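Local coordinates for protein probable mannosyltransferase KTR4 (Saccharomyces cerevisiae, PDB 5A07) that belongs to a GT-A-type family of mannosyltransferases and holds guanosine-5'-diphosphate and a manganese ion in its lumenal part, at residues B[119-124]-B[153-158]; B[140-146]-B[164-169]; B[173-177]-B[207-211]. One frame throughout, in Å; residues are numbered along the deposited sequence.

Contact 1. Residues B[119-124]-B[153-158]; sequences IISSIQ and GIKSIL
Two helices of a GT-A, Rossmann-like layer lie side by side here: 119-124, regular helix inside 116-131, and 153-158, from helix 148-156 into the chain that follows (phi/psi -105/4 at Ile157, -115/157 at Leu158). The closest backbones are at Ile120 and Ile154, whose CA atoms are 6.7 Å apart. Ile120 (m, t) and Ile157 (p, p) are interlocking bumps, Ile120 CG1 3.8 Å from Ile157 CG1; Ile120 also pushes over Gly153, where no side chain stands in the way and Ile120 CD1 lies 3.9 Å from Gly153 O. In return Ile154 (m, m) sends CD1 into the hollow lined by Ile119, Ile120 and Ile123, 3.9 Å from both Ile119 CG2 and Ile123 CD1. One turn on, CG2 of Ile123 (m, t) meets Leu158 CD2 at 3.8 Å and Ile157 CD1 at 4.0 Å. The end of Gln124 comes over, NE2 4.0 Å from Ile157 CB. Phe140 of strand 138-142 touches Ile123 and Ile154. No hydrogen bond crosses, so cohesion rests on the fit of branched aliphatic side chains.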
loop_
_atom_site.group_PDB
_atom_site.type_symbol
_atom_site.label_atom_id
_atom_site.label_comp_id
_atom_site.label_asym_id
_atom_site.label_seq_id
_atom_site.Cartn_x
_atom_site.Cartn_y
_atom_site.Cartn_z
ATOM N N ILE B 119 -18.163 -5.666 -1.247
ATOM C CA ILE B 119 -17.750 -4.403 -1.854
ATOM C C ILE B 119 -18.761 -3.346 -1.678
ATOM O O ILE B 119 -18.402 -2.165 -1.448
ATOM C CB ILE B 119 -17.271 -4.549 -3.336
ATOM C CG1 ILE B 119 -16.371 -3.372 -3.705
ATOM C CG2 ILE B 119 -18.445 -4.665 -4.322
ATOM C CD1 ILE B 119 -15.055 -3.226 -2.980
ATOM N N ILE B 120 -20.047 -3.687 -1.705
ATOM C CA ILE B 120 -21.053 -2.701 -1.361
ATOM C C ILE B 120 -20.844 -2.068 0.034
ATOM O O ILE B 120 -21.007 -0.844 0.241
ATOM C CB ILE B 120 -22.475 -3.318 -1.517
ATOM C CG1 ILE B 120 -22.849 -3.342 -3.011
ATOM C CG2 ILE B 120 -23.503 -2.467 -0.736
ATOM C CD1 ILE B 120 -24.156 -4.100 -3.279
ATOM N N SER B 121 -20.552 -2.924 0.980
ATOM C CA SER B 121 -20.307 -2.515 2.382
ATOM C C SER B 121 -19.148 -1.455 2.422
ATOM O O SER B 121 -19.291 -0.337 2.992
ATOM C CB SER B 121 -19.924 -3.771 3.160
ATOM O OG SER B 121 -19.686 -3.390 4.472
ATOM N N SER B 122 -18.101 -1.753 1.686
ATOM C CA SER B 122 -16.950 -0.834 1.585
ATOM C C SER B 122 -17.332 0.459 0.930
ATOM O O SER B 122 -16.966 1.527 1.423
ATOM C CB SER B 122 -15.787 -1.489 0.821
ATOM O OG SER B 122 -15.346 -2.679 1.406
ATOM N N ILE B 123 -18.071 0.396 -0.157
ATOM C CA ILE B 123 -18.480 1.577 -0.887
ATOM C C ILE B 123 -19.357 2.472 -0.041
ATOM O O ILE B 123 -19.193 3.668 -0.001
ATOM C CB ILE B 123 -19.163 1.164 -2.169
ATOM C CG1 ILE B 123 -18.156 0.546 -3.145
ATOM C CG2 ILE B 123 -19.815 2.328 -2.772
ATOM C CD1 ILE B 123 -18.837 -0.278 -4.248
ATOM N N GLN B 124 -20.280 1.874 0.706
ATOM C CA GLN B 124 -21.192 2.674 1.527
ATOM C C GLN B 124 -20.434 3.460 2.619
ATOM O O GLN B 124 -20.721 4.629 2.904
ATOM C CB GLN B 124 -22.253 1.754 2.175
ATOM C CG GLN B 124 -23.281 1.314 1.124
ATOM C CD GLN B 124 -24.315 0.364 1.678
ATOM O OE1 GLN B 124 -23.967 -0.437 2.504
ATOM N NE2 GLN B 124 -25.516 0.366 1.127
ATOM N N GLY B 153 -26.556 -4.094 -8.900
ATOM C CA GLY B 153 -26.419 -4.066 -7.440
ATOM C C GLY B 153 -25.599 -2.839 -7.011
ATOM O O GLY B 153 -25.960 -2.087 -6.109
ATOM N N ILE B 154 -24.480 -2.639 -7.680
ATOM C CA ILE B 154 -23.654 -1.469 -7.421
ATOM C C ILE B 154 -24.410 -0.188 -7.632
ATOM O O ILE B 154 -24.415 0.757 -6.803
ATOM C CB ILE B 154 -22.391 -1.492 -8.332
ATOM C CG1 ILE B 154 -21.463 -2.668 -7.993
ATOM C CG2 ILE B 154 -21.643 -0.177 -8.214
ATOM C CD1 ILE B 154 -20.936 -2.706 -6.550
ATOM N N LYS B 155 -25.087 -0.091 -8.771
ATOM C CA LYS B 155 -25.786 1.138 -9.041
ATOM C C LYS B 155 -26.916 1.393 -8.042
ATOM O O LYS B 155 -27.213 2.547 -7.744
ATOM C CB LYS B 155 -26.319 1.201 -10.480
ATOM C CG LYS B 155 -25.173 1.392 -11.458
ATOM C CD LYS B 155 -25.675 1.442 -12.898
ATOM C CE LYS B 155 -25.903 0.043 -13.405
ATOM N NZ LYS B 155 -25.929 0.057 -14.902
ATOM N N SER B 156 -27.562 0.340 -7.583
ATOM C CA SER B 156 -28.714 0.549 -6.685
ATOM C C SER B 156 -28.286 1.224 -5.369
ATOM O O SER B 156 -29.138 1.807 -4.675
ATOM C CB SER B 156 -29.406 -0.812 -6.424
ATOM O OG SER B 156 -28.647 -1.594 -5.538
ATOM N N ILE B 157 -26.979 1.125 -4.991
ATOM C CA ILE B 157 -26.578 1.635 -3.682
ATOM C C ILE B 157 -25.830 2.956 -3.744
ATOM O O ILE B 157 -25.404 3.462 -2.726
ATOM C CB ILE B 157 -25.876 0.533 -2.841
ATOM C CG1 ILE B 157 -24.687 -0.088 -3.586
ATOM C CG2 ILE B 157 -26.869 -0.552 -2.535
ATOM C CD1 ILE B 157 -23.432 0.695 -3.400
ATOM N N LEU B 158 -25.694 3.533 -4.941
ATOM C CA LEU B 158 -25.016 4.789 -5.153
ATOM C C LEU B 158 -25.968 5.833 -5.631
ATOM O O LEU B 158 -26.950 5.494 -6.246
ATOM C CB LEU B 158 -23.919 4.606 -6.212
ATOM C CG LEU B 158 -22.608 3.946 -5.716
ATOM C CD1 LEU B 158 -21.706 3.585 -6.903
ATOM C CD2 LEU B 158 -21.870 4.841 -4.739
#

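Contact 2. Residues B[140-146]-B[164-169]; sequences FLNDEEF and VEFGTI. With GDP (guanosine-5'-diphosphate), chain F.
Four backbone hydrogen bonds tie 140-146 to 164-169: Phe140 N to Glu165 O (2.8 Å), Gly167 N to Phe140 O (2.8 Å), Asn142 N to Gly167 O (3.1 Å) and Ile169 N to Asn142 O (2.8 Å). Thr168 OG1 donates to Glu145 OE1 at 3.0 Å, and one water bridges Asp143 O and Ile169 O. At the strand's last residue, Asn142 OD1 accepts from Glu144 N at 3.1 Å, making an Asx turn, and takes GDP N2 at 2.9 Å; Asp143 (chi1 p) offers OD1 to GDP N1 at 2.7 Å. The axes of strands 140-142 and 164-168 run parallel, approaching to 4.8 Å at 16°, with Phe140 beside Phe166, Leu141 beside Gly167, Asn142 beside Thr168. Joined through helix 148-156, they form the beta-alpha-beta unit of a GT-A, Rossmann-like sheet; the C-terminal end of strand 138-142 and the residue after it meet the guanine edge. Phe140 and Phe166, both m, share one face; their rings are nearly parallel but slid apart, Phe140 CD1 3.6 Å from Phe166 CE2. Phe166 points its edge at the face of Phe146 in a T-shaped pair, centroids 5.6 Å apart. Leu141 emerges on the other face, its CB 4.3 Å from Ile169 CD1.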
loop_
_atom_site.group_PDB
_atom_site.type_symbol
_atom_site.label_atom_id
_atom_site.label_comp_id
_atom_site.label_asym_id
_atom_site.label_seq_id
_atom_site.Cartn_x
_atom_site.Cartn_y
_atom_site.Cartn_z
ATOM N N PHE B 140 -14.474 -0.475 -11.664
ATOM C CA PHE B 140 -14.377 -1.832 -11.240
ATOM C C PHE B 140 -13.716 -2.707 -12.329
ATOM O O PHE B 140 -14.107 -2.616 -13.504
ATOM C CB PHE B 140 -15.755 -2.419 -10.975
ATOM C CG PHE B 140 -16.498 -1.713 -9.910
ATOM C CD1 PHE B 140 -17.235 -0.579 -10.193
ATOM C CD2 PHE B 140 -16.399 -2.136 -8.610
ATOM C CE1 PHE B 140 -17.921 0.093 -9.227
ATOM C CE2 PHE B 140 -17.088 -1.445 -7.627
ATOM C CZ PHE B 140 -17.838 -0.366 -7.909
ATOM N N LEU B 141 -12.809 -3.564 -11.920
ATOM C CA LEU B 141 -12.126 -4.481 -12.812
ATOM C C LEU B 141 -12.212 -5.866 -12.346
ATOM O O LEU B 141 -12.248 -6.121 -11.163
ATOM C CB LEU B 141 -10.627 -4.123 -12.955
ATOM C CG LEU B 141 -10.275 -2.717 -13.416
ATOM C CD1 LEU B 141 -8.736 -2.415 -13.439
ATOM C CD2 LEU B 141 -10.915 -2.417 -14.787
ATOM N N ASN B 142 -12.271 -6.824 -13.299
ATOM C CA ASN B 142 -12.380 -8.220 -12.973
ATOM C C ASN B 142 -11.697 -9.053 -14.076
ATOM O O ASN B 142 -11.680 -8.620 -15.229
ATOM C CB ASN B 142 -13.899 -8.510 -12.881
ATOM C CG ASN B 142 -14.253 -9.921 -12.376
ATOM O OD1 ASN B 142 -13.427 -10.815 -12.135
ATOM N ND2 ASN B 142 -15.558 -10.108 -12.200
ATOM N N ASP B 143 -11.188 -10.224 -13.731
ATOM C CA ASP B 143 -10.640 -11.139 -14.744
ATOM C C ASP B 143 -11.753 -11.869 -15.520
ATOM O O ASP B 143 -11.473 -12.400 -16.573
ATOM C CB ASP B 143 -9.683 -12.172 -14.127
ATOM C CG ASP B 143 -10.314 -13.003 -13.036
ATOM O OD1 ASP B 143 -10.888 -12.466 -12.062
ATOM O OD2 ASP B 143 -10.215 -14.238 -13.084
ATOM N N GLU B 144 -12.972 -11.913 -14.972
ATOM C CA GLU B 144 -14.177 -12.411 -15.665
ATOM C C GLU B 144 -15.021 -11.231 -15.935
ATOM O O GLU B 144 -14.800 -10.184 -15.329
ATOM C CB GLU B 144 -14.949 -13.316 -14.747
ATOM C CG GLU B 144 -14.270 -14.598 -14.399
ATOM C CD GLU B 144 -15.180 -15.401 -13.474
ATOM O OE1 GLU B 144 -16.201 -14.818 -12.981
ATOM O OE2 GLU B 144 -14.912 -16.606 -13.241
ATOM N N GLU B 145 -16.036 -11.387 -16.794
ATOM C CA GLU B 145 -16.973 -10.328 -17.102
ATOM C C GLU B 145 -17.876 -10.102 -15.892
ATOM O O GLU B 145 -18.369 -11.037 -15.321
ATOM C CB GLU B 145 -17.895 -10.649 -18.275
ATOM C CG GLU B 145 -17.265 -11.283 -19.514
ATOM C CD GLU B 145 -16.567 -10.316 -20.478
ATOM O OE1 GLU B 145 -16.848 -9.079 -20.510
ATOM O OE2 GLU B 145 -15.702 -10.831 -21.238
ATOM N N PHE B 146 -18.135 -8.874 -15.559
ATOM C CA PHE B 146 -19.142 -8.568 -14.523
ATOM C C PHE B 146 -20.533 -8.917 -15.045
ATOM O O PHE B 146 -20.868 -8.554 -16.182
ATOM C CB PHE B 146 -19.078 -7.078 -14.167
ATOM C CG PHE B 146 -17.907 -6.714 -13.282
ATOM C CD1 PHE B 146 -17.886 -7.137 -11.972
ATOM C CD2 PHE B 146 -16.860 -5.962 -13.757
ATOM C CE1 PHE B 146 -16.845 -6.802 -11.110
ATOM C CE2 PHE B 146 -15.804 -5.611 -12.898
ATOM C CZ PHE B 146 -15.805 -6.046 -11.581
ATOM N N VAL B 164 -20.013 5.115 -12.638
ATOM C CA VAL B 164 -19.429 3.832 -12.445
ATOM C C VAL B 164 -18.994 3.216 -13.790
ATOM O O VAL B 164 -19.747 3.296 -14.741
ATOM C CB VAL B 164 -20.337 2.886 -11.686
ATOM C CG1 VAL B 164 -20.675 3.489 -10.310
ATOM C CG2 VAL B 164 -21.651 2.699 -12.438
ATOM N N GLU B 165 -17.811 2.643 -13.869
ATOM C CA GLU B 165 -17.389 1.930 -15.076
ATOM C C GLU B 165 -16.897 0.571 -14.714
ATOM O O GLU B 165 -16.315 0.367 -13.630
ATOM C CB GLU B 165 -16.301 2.734 -15.820
ATOM C CG GLU B 165 -16.806 4.082 -16.357
ATOM C CD GLU B 165 -15.771 4.898 -17.163
ATOM O OE1 GLU B 165 -14.543 4.618 -17.082
ATOM O OE2 GLU B 165 -16.191 5.918 -17.750
ATOM N N PHE B 166 -17.206 -0.396 -15.563
ATOM C CA PHE B 166 -16.853 -1.794 -15.354
ATOM C C PHE B 166 -16.028 -2.315 -16.465
ATOM O O PHE B 166 -16.426 -2.146 -17.637
ATOM C CB PHE B 166 -18.137 -2.660 -15.317
ATOM C CG PHE B 166 -19.127 -2.221 -14.235
ATOM C CD1 PHE B 166 -20.078 -1.233 -14.503
ATOM C CD2 PHE B 166 -19.051 -2.736 -12.940
ATOM C CE1 PHE B 166 -20.969 -0.805 -13.529
ATOM C CE2 PHE B 166 -19.918 -2.303 -11.964
ATOM C CZ PHE B 166 -20.856 -1.328 -12.231
ATOM N N GLY B 167 -14.920 -2.950 -16.148
ATOM C CA GLY B 167 -14.021 -3.482 -17.153
ATOM C C GLY B 167 -13.567 -4.869 -16.887
ATOM O O GLY B 167 -13.335 -5.302 -15.744
ATOM N N THR B 168 -13.373 -5.602 -17.979
ATOM C CA THR B 168 -12.775 -6.894 -17.881
ATOM C C THR B 168 -11.270 -6.865 -18.202
ATOM O O THR B 168 -10.861 -6.152 -19.012
ATOM C CB THR B 168 -13.451 -7.865 -18.899
ATOM O OG1 THR B 168 -14.858 -7.741 -18.720
ATOM C CG2 THR B 168 -13.057 -9.298 -18.612
ATOM N N ILE B 169 -10.491 -7.695 -17.587
ATOM C CA ILE B 169 -9.047 -7.670 -17.832
ATOM C C ILE B 169 -8.792 -8.759 -18.862
ATOM O O ILE B 169 -9.196 -9.888 -18.657
ATOM C CB ILE B 169 -8.262 -8.038 -16.575
ATOM C CG1 ILE B 169 -8.583 -7.030 -15.442
ATOM C CG2 ILE B 169 -6.744 -8.087 -16.885
ATOM C CD1 ILE B 169 -8.278 -7.584 -14.078
HETATM P PB GDP F . -5.889 -10.138 0.795
HETATM O O1B GDP F . -6.309 -11.224 1.712
HETATM O O2B GDP F . -4.538 -10.082 0.368
HETATM O O3B GDP F . -6.497 -8.837 1.161
HETATM O O3A GDP F . -6.540 -10.673 -0.593
HETATM P PA GDP F . -7.950 -10.421 -1.272
HETATM O O1A GDP F . -8.662 -11.656 -1.617
HETATM O O2A GDP F . -8.801 -9.393 -0.648
HETATM O "O5'" GDP F . -7.473 -9.854 -2.666
HETATM C "C5'" GDP F . -7.024 -8.532 -2.991
HETATM C "C4'" GDP F . -7.965 -7.791 -3.925
HETATM O "O4'" GDP F . -7.976 -8.498 -5.172
HETATM C "C3'" GDP F . -9.404 -7.701 -3.444
HETATM O "O3'" GDP F . -9.990 -6.484 -3.968
HETATM C "C2'" GDP F . -10.042 -8.955 -4.063
HETATM O "O2'" GDP F . -11.431 -8.783 -4.306
HETATM C "C1'" GDP F . -9.310 -9.011 -5.358
HETATM N N9 GDP F . -9.121 -10.382 -5.889
HETATM C C8 GDP F . -8.426 -11.418 -5.355
HETATM N N7 GDP F . -8.463 -12.499 -6.234
HETATM C C5 GDP F . -9.179 -12.096 -7.328
HETATM C C6 GDP F . -9.569 -12.739 -8.598
HETATM O O6 GDP F . -9.157 -13.936 -8.729
HETATM N N1 GDP F . -10.313 -12.028 -9.456
HETATM C C2 GDP F . -10.740 -10.738 -9.181
HETATM N N2 GDP F . -11.484 -10.093 -10.074
HETATM N N3 GDP F . -10.408 -10.100 -8.016
HETATM C C4 GDP F . -9.605 -10.708 -7.124
HETATM O O HOH W 1 -8.859 -12.602 -17.550
HETATM O O HOH W 2 -16.909 -6.692 -17.225
#

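Contact 3. Residues B[173-177]-B[207-211]; sequences NWNMP and NMCRF. With GDP (guanosine-5'-diphosphate), chain F.
The irregular 173-177 loop lies against one side of helix 203-214, with Trp174 and Asn207 closest, CA to CA 5.9 Å. Asn207 (chi1 m) sets its CB over the five-membered ring of Trp174 (chi1 t, chi2 -94°), 3.8 Å from the centroid, a CH-pi contact. One water donates to Trp174 O (2.6 Å) and Asn207 O (2.7 Å) and accepts weakly from Arg210 NH1; two others link Asn207 ND2 with Trp174 NE1 and with Met176 N. Met208 has CA 3.6 Å from Trp174 CH2; its t, m, m side chain leads away to the nucleotide, CG 3.4 Å from GDP O4', and Trp174 CZ2, 3.7 Å from GDP O6, lines the same pocket. Arg210, chi1 to chi3 t, gives a weak hydrogen bond from NH1 to Asn175 O (3.2 Å) and lays its guanidinium face against Pro177 CG, 3.7 Å from NH2. Phe211 (chi1 t) closes the row, CB 3.7 Å from Trp174 CZ3. Leu110 of strand 105-110 touches Trp174, Met208 and Phe211; helix 346-349 brings Tyr348 to Asn207, and Glu342 of helix 332-344 pairs with Arg210.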
loop_
_atom_site.group_PDB
_atom_site.type_symbol
_atom_site.label_atom_id
_atom_site.label_comp_id
_atom_site.label_asym_id
_atom_site.label_seq_id
_atom_site.Cartn_x
_atom_site.Cartn_y
_atom_site.Cartn_z
ATOM N N ASN B 173 -3.345 -10.312 -19.890
ATOM C CA ASN B 173 -2.935 -9.341 -18.880
ATOM C C ASN B 173 -3.214 -9.802 -17.467
ATOM O O ASN B 173 -3.054 -9.017 -16.529
ATOM C CB ASN B 173 -3.629 -8.030 -19.129
ATOM C CG ASN B 173 -3.232 -7.403 -20.436
ATOM O OD1 ASN B 173 -4.027 -6.723 -21.081
ATOM N ND2 ASN B 173 -2.022 -7.572 -20.813
ATOM N N TRP B 174 -3.640 -11.061 -17.321
ATOM C CA TRP B 174 -4.010 -11.647 -16.030
ATOM C C TRP B 174 -3.330 -12.999 -15.787
ATOM O O TRP B 174 -2.706 -13.216 -14.766
ATOM C CB TRP B 174 -5.543 -11.788 -15.941
ATOM C CG TRP B 174 -5.999 -12.405 -14.679
ATOM C CD1 TRP B 174 -6.258 -13.707 -14.474
ATOM C CD2 TRP B 174 -6.143 -11.751 -13.412
ATOM N NE1 TRP B 174 -6.567 -13.917 -13.183
ATOM C CE2 TRP B 174 -6.539 -12.722 -12.511
ATOM C CE3 TRP B 174 -6.003 -10.415 -12.979
ATOM C CZ2 TRP B 174 -6.803 -12.441 -11.167
ATOM C CZ3 TRP B 174 -6.246 -10.120 -11.661
ATOM C CH2 TRP B 174 -6.667 -11.131 -10.760
ATOM N N ASN B 175 -3.458 -13.925 -16.742
ATOM C CA ASN B 175 -3.039 -15.303 -16.526
ATOM C C ASN B 175 -1.536 -15.511 -16.402
ATOM O O ASN B 175 -0.755 -14.737 -16.879
ATOM C CB ASN B 175 -3.508 -16.201 -17.695
ATOM C CG ASN B 175 -5.020 -16.278 -17.816
ATOM O OD1 ASN B 175 -5.718 -16.282 -16.858
ATOM N ND2 ASN B 175 -5.488 -16.402 -19.011
ATOM N N MET B 176 -1.177 -16.593 -15.731
ATOM C CA MET B 176 0.211 -17.015 -15.669
ATOM C C MET B 176 0.775 -16.994 -17.094
ATOM O O MET B 176 0.200 -17.618 -17.984
ATOM C CB MET B 176 0.284 -18.416 -15.092
ATOM C CG MET B 176 1.725 -18.904 -14.910
ATOM S SD MET B 176 1.787 -20.624 -14.447
ATOM C CE MET B 176 1.163 -20.645 -12.794
ATOM N N PRO B 177 1.892 -16.288 -17.317
ATOM C CA PRO B 177 2.499 -16.189 -18.654
ATOM C C PRO B 177 3.250 -17.499 -19.043
ATOM O O PRO B 177 3.499 -18.373 -18.168
ATOM C CB PRO B 177 3.504 -15.063 -18.493
ATOM C CG PRO B 177 3.935 -15.154 -17.067
ATOM C CD PRO B 177 2.749 -15.652 -16.281
ATOM N N ASN B 207 -1.864 -14.388 -9.604
ATOM C CA ASN B 207 -2.214 -13.528 -10.716
ATOM C C ASN B 207 -2.614 -12.156 -10.205
ATOM O O ASN B 207 -2.295 -11.196 -10.844
ATOM C CB ASN B 207 -3.404 -14.089 -11.529
ATOM C CG ASN B 207 -3.028 -15.381 -12.273
ATOM O OD1 ASN B 207 -1.842 -15.717 -12.483
ATOM N ND2 ASN B 207 -4.034 -16.085 -12.705
ATOM N N MET B 208 -3.372 -12.113 -9.121
ATOM C CA MET B 208 -3.790 -10.825 -8.556
ATOM C C MET B 208 -2.596 -9.970 -8.109
ATOM O O MET B 208 -2.504 -8.790 -8.418
ATOM C CB MET B 208 -4.724 -11.069 -7.427
ATOM C CG MET B 208 -5.230 -9.776 -6.739
ATOM S SD MET B 208 -4.103 -9.148 -5.447
ATOM C CE MET B 208 -4.033 -10.414 -4.187
ATOM N N CYS B 209 -1.683 -10.597 -7.420
ATOM C CA CYS B 209 -0.502 -9.884 -6.912
ATOM C C CYS B 209 0.317 -9.281 -8.025
ATOM O O CYS B 209 0.791 -8.119 -8.011
ATOM C CB CYS B 209 0.347 -10.828 -6.088
ATOM S SG CYS B 209 -0.298 -11.317 -4.499
ATOM N N ARG B 210 0.501 -10.084 -9.068
ATOM C CA ARG B 210 1.191 -9.590 -10.226
ATOM C C ARG B 210 0.428 -8.463 -10.950
ATOM O O ARG B 210 1.036 -7.423 -11.351
ATOM C CB ARG B 210 1.427 -10.785 -11.159
ATOM C CG ARG B 210 1.953 -10.393 -12.546
ATOM C CD ARG B 210 2.430 -11.722 -13.198
ATOM N NE ARG B 210 2.728 -11.564 -14.597
ATOM C CZ ARG B 210 1.914 -11.891 -15.606
ATOM N NH1 ARG B 210 0.722 -12.379 -15.370
ATOM N NH2 ARG B 210 2.344 -11.793 -16.862
ATOM N N PHE B 211 -0.899 -8.639 -11.133
ATOM C CA PHE B 211 -1.718 -7.632 -11.806
ATOM C C PHE B 211 -1.666 -6.295 -10.987
ATOM O O PHE B 211 -1.504 -5.227 -11.572
ATOM C CB PHE B 211 -3.173 -8.107 -11.871
ATOM C CG PHE B 211 -4.126 -7.092 -12.408
ATOM C CD1 PHE B 211 -4.269 -6.893 -13.772
ATOM C CD2 PHE B 211 -4.927 -6.352 -11.563
ATOM C CE1 PHE B 211 -5.102 -5.917 -14.293
ATOM C CE2 PHE B 211 -5.793 -5.354 -12.074
ATOM C CZ PHE B 211 -5.879 -5.133 -13.454
HETATM P PB GDP F . -5.889 -10.138 0.795
HETATM O O1B GDP F . -6.309 -11.224 1.712
HETATM O O2B GDP F . -4.538 -10.082 0.368
HETATM O O3B GDP F . -6.497 -8.837 1.161
HETATM O O3A GDP F . -6.540 -10.673 -0.593
HETATM P PA GDP F . -7.950 -10.421 -1.272
HETATM O O1A GDP F . -8.662 -11.656 -1.617
HETATM O O2A GDP F . -8.801 -9.393 -0.648
HETATM O "O5'" GDP F . -7.473 -9.854 -2.666
HETATM C "C5'" GDP F . -7.024 -8.532 -2.991
HETATM C "C4'" GDP F . -7.965 -7.791 -3.925
HETATM O "O4'" GDP F . -7.976 -8.498 -5.172
HETATM C "C3'" GDP F . -9.404 -7.701 -3.444
HETATM O "O3'" GDP F . -9.990 -6.484 -3.968
HETATM C "C2'" GDP F . -10.042 -8.955 -4.063
HETATM O "O2'" GDP F . -11.431 -8.783 -4.306
HETATM C "C1'" GDP F . -9.310 -9.011 -5.358
HETATM N N9 GDP F . -9.121 -10.382 -5.889
HETATM C C8 GDP F . -8.426 -11.418 -5.355
HETATM N N7 GDP F . -8.463 -12.499 -6.234
HETATM C C5 GDP F . -9.179 -12.096 -7.328
HETATM C C6 GDP F . -9.569 -12.739 -8.598
HETATM O O6 GDP F . -9.157 -13.936 -8.729
HETATM N N1 GDP F . -10.313 -12.028 -9.456
HETATM C C2 GDP F . -10.740 -10.738 -9.181
HETATM N N2 GDP F . -11.484 -10.093 -10.074
HETATM N N3 GDP F . -10.408 -10.100 -8.016
HETATM C C4 GDP F . -9.605 -10.708 -7.124
HETATM O O HOH W 3 -1.376 -11.440 -13.400
HETATM O O HOH W 4 -7.222 -16.480 -12.041
HETATM O O HOH W 5 -3.123 -18.182 -14.660
#

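Contacts 1 and 2 belong to the same piece of fold: helix 148-156 packs on helix 116-131 in contact 1 and connects the two strands of contact 2, and Phe140 CZ lies 3.8 Å from both Ile123 CD1 and Ile154 CG2. Contact 3 stands apart from contact 1, with nearest atoms about 12 Å away, but meets contact 2 where Asp143 CB is 3.6 Å from Trp174 CE2. All three are partly buried. Contact 1 is aliphatic with no hydrogen bond across; contact 2 combines backbone hydrogen bonding with aromatic rings; contact 3 has one weak direct hydrogen bond and several bridging waters. Contacts 2 and 3 both touch GDP, the former by hydrogen bonds, the latter by van der Waals contact.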